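PDB 2HF9: probable hydrogenase maturation factor HypB from Methanocaldococcus jannaschii, which binds GTP, probably hydrolyses it slowly, and probably helps insert nickel into the metal centre of [NiFe] hydrogenases as they mature. Local coordinates for residues D42-I47 against P160-T165; V145-T150 against D154-H159. All blocks are in the same frame, centred on the assembly; numbering follows the deposited sequence.

Contact 1 (D42-I47 against P160-T165); sequences DFMGAI and PGIMKT
Met44 and Ile162 lie alongside each other, their side chains running in opposite directions, and the thioether meets the far end of the isoleucine. Met44 SD sits 3.9 Å from Ile162 CD1 and slightly farther from CG1, so the sulfur rests on the last two carbons of the branch. Ile162 can reach it because its chain is extended, with CG1 anti to the backbone N (chi1 -163°) and the chain straight beyond it. The Met44 chain runs out from the strand and bends only at its last torsion, which brings the methyl close to Thr165; there CE comes within 4.2 Å of OG1, the two side chains crossing at about a right angle. An unbranched, flexible methionine suits a place where the nearest CA atoms, those of Met44 and Ile162, are still 8.9 Å apart. Thr165 presents its methionine-facing hydroxyl already engaged: OG1 gives a 2.7 Å hydrogen bond to Ile162 O, lying in the carbonyl plane on a lone pair, with a C=O...donor angle of 132°. The same oxygen also accepts from Thr165 N, while Arg143 bonds to OG1. A valine in place of Thr165 would probably leave Ile162 O with one bond fewer and the Arg143 guanidinium without this acceptor. Val145 and Pro133 also touch Met44. A short helix thus packs on one face of the parallel sheet, against strand 39-45, which runs directly into the phosphate-binding loop beginning at Gly45, as in other P-loop nucleotide hydrolases.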
ATOM      1  N   ASP A  42      -9.213  -5.786  13.939  1.00  9.03           N
ATOM      2  CA  ASP A  42      -8.635  -5.905  12.604  1.00  9.17           C
ATOM      3  C   ASP A  42      -7.827  -4.635  12.290  1.00  9.36           C
ATOM      4  O   ASP A  42      -8.394  -3.553  12.142  1.00  9.40           O
ATOM      5  CB  ASP A  42      -9.766  -6.130  11.582  1.00  9.16           C
ATOM      6  CG  ASP A  42      -9.274  -6.258  10.139  1.00  9.49           C
ATOM      7  OD1 ASP A  42      -8.058  -6.219   9.875  1.00 10.47           O
ATOM      8  OD2 ASP A  42     -10.132  -6.403   9.253  1.00 10.75           O
ATOM      9  N   PHE A  43      -6.504  -4.783  12.217  1.00  9.32           N
ATOM     10  CA  PHE A  43      -5.599  -3.682  11.903  1.00  9.55           C
ATOM     11  C   PHE A  43      -5.280  -3.682  10.414  1.00 10.01           C
ATOM     12  O   PHE A  43      -4.532  -4.536   9.932  1.00  9.72           O
ATOM     13  CB  PHE A  43      -4.297  -3.793  12.706  1.00  9.20           C
ATOM     14  CG  PHE A  43      -4.458  -3.531  14.176  1.00  8.32           C
ATOM     15  CD1 PHE A  43      -4.902  -4.536  15.032  1.00  7.45           C
ATOM     16  CD2 PHE A  43      -4.137  -2.287  14.710  1.00  7.98           C
ATOM     17  CE1 PHE A  43      -5.049  -4.300  16.395  1.00  8.04           C
ATOM     18  CE2 PHE A  43      -4.275  -2.039  16.076  1.00  8.42           C
ATOM     19  CZ  PHE A  43      -4.732  -3.051  16.919  1.00  8.65           C
ATOM     20  N   MET A  44      -5.875  -2.728   9.702  1.00 10.60           N
ATOM     21  CA  MET A  44      -5.651  -2.528   8.276  1.00 11.91           C
ATOM     22  C   MET A  44      -4.812  -1.275   8.056  1.00 11.44           C
ATOM     23  O   MET A  44      -4.672  -0.452   8.957  1.00 11.43           O
ATOM     24  CB  MET A  44      -6.991  -2.365   7.541  1.00 11.60           C
ATOM     25  CG  MET A  44      -7.861  -3.618   7.490  1.00 13.23           C
ATOM     26  SD  MET A  44      -9.516  -3.255   6.861  1.00 14.84           S
ATOM     27  CE  MET A  44     -10.247  -2.464   8.296  1.00 16.35           C
ATOM     28  N   GLY A  45      -4.257  -1.135   6.856  1.00 11.43           N
ATOM     29  CA  GLY A  45      -3.543   0.078   6.485  1.00 11.70           C
ATOM     30  C   GLY A  45      -2.748  -0.040   5.203  1.00 11.97           C
ATOM     31  O   GLY A  45      -2.746  -1.090   4.547  1.00 12.35           O
ATOM     32  N   ALA A  46      -2.069   1.045   4.847  1.00 11.76           N
ATOM     33  CA  ALA A  46      -1.191   1.062   3.683  1.00 11.89           C
ATOM     34  C   ALA A  46       0.116   0.336   4.021  1.00 11.87           C
ATOM     35  O   ALA A  46       0.301  -0.132   5.149  1.00 12.50           O
ATOM     36  CB  ALA A  46      -0.924   2.491   3.251  1.00 11.75           C
ATOM     37  N   ILE A  47       1.022   0.232   3.057  1.00 11.52           N
ATOM     38  CA  ILE A  47       2.312  -0.409   3.318  1.00 11.08           C
ATOM     39  C   ILE A  47       3.147   0.475   4.245  1.00 10.60           C
ATOM     40  O   ILE A  47       3.389   1.648   3.948  1.00 10.24           O
ATOM     41  CB  ILE A  47       3.110  -0.686   2.018  1.00 11.19           C
ATOM     42  CG1 ILE A  47       2.337  -1.617   1.070  1.00 12.11           C
ATOM     43  CG2 ILE A  47       4.500  -1.249   2.346  1.00 11.42           C
ATOM     44  CD1 ILE A  47       2.423  -3.105   1.408  1.00 13.09           C
ATOM     45  N   PRO A 160     -11.906   6.360   0.017  1.00 17.03           N
ATOM     46  CA  PRO A 160     -13.032   6.501   0.947  1.00 16.81           C
ATOM     47  C   PRO A 160     -13.713   5.170   1.298  1.00 16.67           C
ATOM     48  O   PRO A 160     -14.276   5.044   2.386  1.00 16.42           O
ATOM     49  CB  PRO A 160     -13.990   7.437   0.202  1.00 16.92           C
ATOM     50  CG  PRO A 160     -13.679   7.229  -1.242  1.00 17.05           C
ATOM     51  CD  PRO A 160     -12.202   6.967  -1.297  1.00 17.04           C
ATOM     52  N   GLY A 161     -13.635   4.194   0.392  1.00 16.29           N
ATOM     53  CA  GLY A 161     -14.224   2.869   0.596  1.00 15.79           C
ATOM     54  C   GLY A 161     -13.788   2.166   1.866  1.00 15.45           C
ATOM     55  O   GLY A 161     -14.630   1.780   2.690  1.00 14.86           O
ATOM     56  N   ILE A 162     -12.475   2.001   2.040  1.00 14.82           N
ATOM     57  CA  ILE A 162     -11.950   1.351   3.247  1.00 14.57           C
ATOM     58  C   ILE A 162     -12.166   2.211   4.497  1.00 14.01           C
ATOM     59  O   ILE A 162     -12.427   1.680   5.578  1.00 13.64           O
ATOM     60  CB  ILE A 162     -10.453   0.921   3.107  1.00 14.39           C
ATOM     61  CG1 ILE A 162     -10.082  -0.111   4.188  1.00 14.68           C
ATOM     62  CG2 ILE A 162      -9.517   2.134   3.115  1.00 14.62           C
ATOM     63  CD1 ILE A 162      -8.724  -0.779   3.991  1.00 14.87           C
ATOM     64  N   MET A 163     -12.070   3.533   4.328  1.00 13.84           N
ATOM     65  CA  MET A 163     -12.252   4.485   5.427  1.00 13.80           C
ATOM     66  C   MET A 163     -13.631   4.363   6.053  1.00 13.63           C
ATOM     67  O   MET A 163     -13.775   4.464   7.269  1.00 13.86           O
ATOM     68  CB  MET A 163     -12.006   5.928   4.967  1.00 13.68           C
ATOM     69  CG  MET A 163     -10.582   6.214   4.531  1.00 14.20           C
ATOM     70  SD  MET A 163      -9.331   5.842   5.777  1.00 15.25           S
ATOM     71  CE  MET A 163      -7.899   5.727   4.716  1.00 14.30           C
ATOM     72  N   LYS A 164     -14.636   4.120   5.215  1.00 13.87           N
ATOM     73  CA  LYS A 164     -16.014   3.936   5.679  1.00 13.79           C
ATOM     74  C   LYS A 164     -16.220   2.653   6.481  1.00 13.51           C
ATOM     75  O   LYS A 164     -17.226   2.515   7.182  1.00 13.43           O
ATOM     76  CB  LYS A 164     -16.990   3.975   4.502  1.00 14.27           C
ATOM     77  CG  LYS A 164     -17.086   5.325   3.816  1.00 15.33           C
ATOM     78  CD  LYS A 164     -18.177   5.309   2.757  1.00 18.15           C
ATOM     79  CE  LYS A 164     -18.061   6.504   1.829  1.00 20.03           C
ATOM     80  NZ  LYS A 164     -17.122   6.224   0.699  1.00 22.22           N
ATOM     81  N   THR A 165     -15.278   1.717   6.376  1.00 12.97           N
ATOM     82  CA  THR A 165     -15.377   0.447   7.105  1.00 12.35           C
ATOM     83  C   THR A 165     -14.666   0.508   8.462  1.00 11.93           C
ATOM     84  O   THR A 165     -14.761  -0.421   9.264  1.00 12.02           O
ATOM     85  CB  THR A 165     -14.844  -0.756   6.271  1.00 12.37           C
ATOM     86  OG1 THR A 165     -13.411  -0.724   6.218  1.00 12.30           O
ATOM     87  CG2 THR A 165     -15.406  -0.723   4.849  1.00 12.78           C
TER

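Contact 2 (V145-T150 against D154-H159); sequences VVISTT and DTIEKH. With GSP (5'-guanosine-diphosphate-monothiophosphate), chain H.
The loop that packs Thr155 and Ile156 onto Ile147 also sends Lys158 across the dimer interface to a nucleotide gripped by the other subunit. Its amine makes a weak hydrogen bond to the thiotriphosphate, Lys158 NZ lying 3.3 Å from GSP O2G, and forms a salt bridge with Asp74 of the second subunit. Thr52 and Leu53 of that subunit bind the same nucleotide through their backbone amides, so the lysine's charge is likely to help neutralise a terminal phosphate in a site belonging mainly to the partner. The apolar half of the contact is built on Ile147, whose two branches serve different neighbours. Its CG1 stands between the backbone N and the carbonyl carbon (chi1 58°), a less common setting for isoleucine, and carries CD1 to Ile156; CG2 is left to meet Thr155. Ile147 CD1 comes within 4.0 Å of Ile156 CG1, the two chains crossing at about a right angle. On the second branch, methyl faces methyl: Ile147 CG2 is 4.0 Å from Thr155 CG2. Threonine suits this place because its two ends do separate work, the methyl packing on the isoleucine while OG1 hydrogen-bonds to Gly152 O. The backbone here curls into a type I turn from Ile156 to His159, and His159 then stands at the N-cap of the next helix. Asp154 and Glu157 share a salt-bridge partner in Lys186, tying the loop to helix 184-194. Ile156 packs on that helix as well, at Met187 and Ile194, and on Ile171 of strand 168-172, while Met163 of helix 160-163 touches Ile147 and Ile156.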
ATOM      1  N   VAL A 145      -8.120   1.361  10.802  1.00  8.77           N
ATOM      2  CA  VAL A 145      -7.342   1.683   9.610  1.00  8.54           C
ATOM      3  C   VAL A 145      -6.218   2.640   9.990  1.00  8.43           C
ATOM      4  O   VAL A 145      -6.462   3.735  10.506  1.00  8.02           O
ATOM      5  CB  VAL A 145      -8.206   2.256   8.448  1.00  8.54           C
ATOM      6  CG1 VAL A 145      -7.327   2.675   7.265  1.00  8.76           C
ATOM      7  CG2 VAL A 145      -9.226   1.233   7.989  1.00  9.06           C
ATOM      8  N   VAL A 146      -4.988   2.195   9.752  1.00  8.33           N
ATOM      9  CA  VAL A 146      -3.808   2.997  10.014  1.00  8.59           C
ATOM     10  C   VAL A 146      -3.249   3.515   8.695  1.00  8.82           C
ATOM     11  O   VAL A 146      -2.847   2.741   7.830  1.00  8.58           O
ATOM     12  CB  VAL A 146      -2.707   2.181  10.749  1.00  8.74           C
ATOM     13  CG1 VAL A 146      -1.538   3.091  11.155  1.00  8.33           C
ATOM     14  CG2 VAL A 146      -3.287   1.464  11.964  1.00  8.68           C
ATOM     15  N   ILE A 147      -3.253   4.831   8.536  1.00  9.06           N
ATOM     16  CA  ILE A 147      -2.506   5.454   7.456  1.00  9.58           C
ATOM     17  C   ILE A 147      -1.492   6.394   8.081  1.00  9.52           C
ATOM     18  O   ILE A 147      -1.520   6.629   9.291  1.00 10.04           O
ATOM     19  CB  ILE A 147      -3.401   6.191   6.414  1.00  9.78           C
ATOM     20  CG1 ILE A 147      -4.270   7.291   7.066  1.00 10.33           C
ATOM     21  CG2 ILE A 147      -4.178   5.176   5.552  1.00 10.39           C
ATOM     22  CD1 ILE A 147      -5.574   6.814   7.710  1.00 12.36           C
ATOM     23  N   SER A 148      -0.579   6.913   7.278  1.00  9.30           N
ATOM     24  CA  SER A 148       0.437   7.784   7.835  1.00  9.36           C
ATOM     25  C   SER A 148       0.697   8.998   6.961  1.00  9.47           C
ATOM     26  O   SER A 148       0.437   8.976   5.752  1.00  9.21           O
ATOM     27  CB  SER A 148       1.722   7.002   8.121  1.00  9.28           C
ATOM     28  OG  SER A 148       2.400   6.675   6.927  1.00  9.64           O
ATOM     29  N   THR A 149       1.207  10.058   7.585  1.00  9.53           N
ATOM     30  CA  THR A 149       1.452  11.326   6.896  1.00  9.97           C
ATOM     31  C   THR A 149       2.364  11.162   5.676  1.00 10.15           C
ATOM     32  O   THR A 149       2.217  11.882   4.691  1.00 10.34           O
ATOM     33  CB  THR A 149       2.050  12.388   7.852  1.00 10.11           C
ATOM     34  OG1 THR A 149       3.340  11.958   8.302  1.00 10.18           O
ATOM     35  CG2 THR A 149       1.135  12.600   9.065  1.00  9.35           C
ATOM     36  N   THR A 150       3.275  10.191   5.740  1.00 10.12           N
ATOM     37  CA  THR A 150       4.293  10.001   4.703  1.00 10.51           C
ATOM     38  C   THR A 150       3.763   9.429   3.384  1.00 10.84           C
ATOM     39  O   THR A 150       4.489   9.386   2.388  1.00 10.98           O
ATOM     40  CB  THR A 150       5.490   9.170   5.212  1.00 10.35           C
ATOM     41  OG1 THR A 150       5.047   7.875   5.646  1.00 10.28           O
ATOM     42  CG2 THR A 150       6.179   9.887   6.359  1.00 10.17           C
ATOM     43  N   ASP A 154      -3.547  13.304   0.781  1.00 15.11           N
ATOM     44  CA  ASP A 154      -4.723  12.978  -0.033  1.00 15.61           C
ATOM     45  C   ASP A 154      -5.161  11.526   0.148  1.00 15.50           C
ATOM     46  O   ASP A 154      -6.186  11.109  -0.393  1.00 15.34           O
ATOM     47  CB  ASP A 154      -4.460  13.253  -1.519  1.00 16.13           C
ATOM     48  CG  ASP A 154      -4.597  14.723  -1.881  1.00 17.73           C
ATOM     49  OD1 ASP A 154      -5.451  15.416  -1.289  1.00 20.42           O
ATOM     50  OD2 ASP A 154      -3.851  15.187  -2.769  1.00 20.51           O
ATOM     51  N   THR A 155      -4.384  10.778   0.927  1.00 15.26           N
ATOM     52  CA  THR A 155      -4.561   9.335   1.111  1.00 15.38           C
ATOM     53  C   THR A 155      -5.948   8.928   1.624  1.00 15.40           C
ATOM     54  O   THR A 155      -6.510   7.921   1.179  1.00 15.22           O
ATOM     55  CB  THR A 155      -3.444   8.780   2.026  1.00 15.31           C
ATOM     56  OG1 THR A 155      -2.178   9.020   1.400  1.00 15.41           O
ATOM     57  CG2 THR A 155      -3.604   7.284   2.259  1.00 16.16           C
ATOM     58  N   ILE A 156      -6.504   9.714   2.543  1.00 15.60           N
ATOM     59  CA  ILE A 156      -7.840   9.419   3.068  1.00 15.69           C
ATOM     60  C   ILE A 156      -8.929   9.678   2.017  1.00 16.23           C
ATOM     61  O   ILE A 156      -9.783   8.820   1.789  1.00 15.69           O
ATOM     62  CB  ILE A 156      -8.121  10.157   4.403  1.00 15.92           C
ATOM     63  CG1 ILE A 156      -7.134   9.676   5.474  1.00 15.36           C
ATOM     64  CG2 ILE A 156      -9.565   9.931   4.859  1.00 15.64           C
ATOM     65  CD1 ILE A 156      -6.983  10.591   6.665  1.00 16.04           C
ATOM     66  N   GLU A 157      -8.881  10.828   1.349  1.00 16.83           N
ATOM     67  CA  GLU A 157      -9.909  11.121   0.344  1.00 18.04           C
ATOM     68  C   GLU A 157      -9.771  10.309  -0.950  1.00 17.88           C
ATOM     69  O   GLU A 157     -10.742  10.163  -1.697  1.00 17.84           O
ATOM     70  CB  GLU A 157     -10.096  12.628   0.098  1.00 18.19           C
ATOM     71  CG  GLU A 157      -8.882  13.423  -0.332  1.00 19.25           C
ATOM     72  CD  GLU A 157      -9.230  14.886  -0.607  1.00 19.75           C
ATOM     73  OE1 GLU A 157     -10.424  15.194  -0.817  1.00 22.76           O
ATOM     74  OE2 GLU A 157      -8.313  15.729  -0.617  1.00 23.07           O
ATOM     75  N   LYS A 158      -8.577   9.756  -1.181  1.00 17.69           N
ATOM     76  CA  LYS A 158      -8.317   8.870  -2.318  1.00 17.74           C
ATOM     77  C   LYS A 158      -8.814   7.442  -2.108  1.00 17.56           C
ATOM     78  O   LYS A 158      -8.887   6.666  -3.064  1.00 17.69           O
ATOM     79  CB  LYS A 158      -6.823   8.826  -2.638  1.00 17.77           C
ATOM     80  CG  LYS A 158      -6.344   9.862  -3.633  1.00 18.87           C
ATOM     81  CD  LYS A 158      -4.818   9.854  -3.691  1.00 20.41           C
ATOM     82  CE  LYS A 158      -4.293  10.338  -5.028  1.00 21.23           C
ATOM     83  NZ  LYS A 158      -3.877   9.220  -5.922  1.00 22.88           N
ATOM     84  N   HIS A 159      -9.130   7.081  -0.865  1.00 17.06           N
ATOM     85  CA  HIS A 159      -9.592   5.724  -0.560  1.00 17.07           C
ATOM     86  C   HIS A 159     -10.782   5.719   0.408  1.00 16.98           C
ATOM     87  O   HIS A 159     -10.696   5.128   1.487  1.00 16.66           O
ATOM     88  CB  HIS A 159      -8.442   4.870  -0.000  1.00 17.26           C
ATOM     89  CG  HIS A 159      -7.195   4.909  -0.830  1.00 17.77           C
ATOM     90  ND1 HIS A 159      -6.925   3.979  -1.811  1.00 18.33           N
ATOM     91  CD2 HIS A 159      -6.142   5.762  -0.820  1.00 17.76           C
ATOM     92  CE1 HIS A 159      -5.765   4.263  -2.375  1.00 18.63           C
ATOM     93  NE2 HIS A 159      -5.269   5.339  -1.794  1.00 18.79           N
TER
HETATM   94  PG  GSP H 300      -0.501   7.412  -4.688  1.00 12.52           P
HETATM   95  O3B GSP H 300       0.845   8.137  -4.183  1.00  9.32           O
HETATM   96  S1G GSP H 300      -0.423   5.704  -4.463  1.00 14.52           S
HETATM   97  O2G GSP H 300      -1.639   8.035  -3.856  1.00 11.48           O
HETATM   98  O3G GSP H 300      -0.714   7.736  -6.173  1.00 11.52           O
HETATM   99  PB  GSP H 300       2.172   8.372  -5.067  1.00  9.26           P
HETATM  100  O1B GSP H 300       2.977   7.135  -5.026  1.00  9.44           O
HETATM  101  O2B GSP H 300       1.893   8.857  -6.432  1.00  8.32           O
HETATM  102  PA  GSP H 300       2.966  11.055  -4.336  1.00 10.14           P
HETATM  103  O1A GSP H 300       3.752  11.485  -5.511  1.00  9.15           O
HETATM  104  O2A GSP H 300       1.593  11.617  -4.340  1.00  8.61           O
HETATM  105  O3A GSP H 300       2.983   9.454  -4.188  1.00  8.94           O
HETATM  106  O5' GSP H 300       3.766  11.468  -3.003  1.00 10.13           O
HETATM  107  C5' GSP H 300       3.212  11.241  -1.722  1.00 10.49           C
HETATM  108  C4' GSP H 300       3.809  12.247  -0.742  1.00 10.87           C
HETATM  109  O4' GSP H 300       5.190  11.979  -0.556  1.00 10.12           O
HETATM  110  C3' GSP H 300       3.715  13.673  -1.264  1.00 11.45           C
HETATM  111  O3' GSP H 300       3.362  14.494  -0.177  1.00 12.94           O
HETATM  112  C2' GSP H 300       5.117  14.002  -1.738  1.00 11.22           C
HETATM  113  O2' GSP H 300       5.403  15.368  -1.578  1.00 12.60           O
HETATM  114  C1' GSP H 300       5.963  13.136  -0.822  1.00 10.02           C
HETATM  115  N9  GSP H 300       7.268  12.724  -1.368  1.00 10.21           N
HETATM  116  C8  GSP H 300       7.530  12.011  -2.513  1.00 10.03           C
HETATM  117  N7  GSP H 300       8.871  11.834  -2.599  1.00 10.18           N
HETATM  118  C5  GSP H 300       9.461  12.408  -1.526  1.00 10.09           C
HETATM  119  C6  GSP H 300      10.787  12.522  -1.106  1.00  9.98           C
HETATM  120  O6  GSP H 300      11.702  12.046  -1.772  1.00  9.35           O
HETATM  121  N1  GSP H 300      11.075  13.183   0.072  1.00  9.76           N
HETATM  122  C2  GSP H 300      10.058  13.729   0.833  1.00 10.36           C
HETATM  123  N2  GSP H 300      10.330  14.366   1.964  1.00  9.53           N
HETATM  124  N3  GSP H 300       8.748  13.613   0.414  1.00  9.98           N
HETATM  125  C4  GSP H 300       8.457  12.963  -0.742  1.00  9.85           C

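Overall arrangement
Contacts 1 and 2 have centres about 9 Å apart and share one side of the chain's centre. Their strands, 39-45 and 142-148, are neighbours in the parallel sheet, joined by a probable hydrogen bond from Val146 N to Met44 O (2.8 Å). Along the chain, 42-47 comes first, then 145-150 and 154-159, and finally 160-165, so contact 2 falls wholly within the sequence that contact 1 bridges. The loop and helix of the later segments follow directly on one another. Together they link the strand leading into the phosphate-binding loop to a segment that reaches the nucleotide of the second subunit.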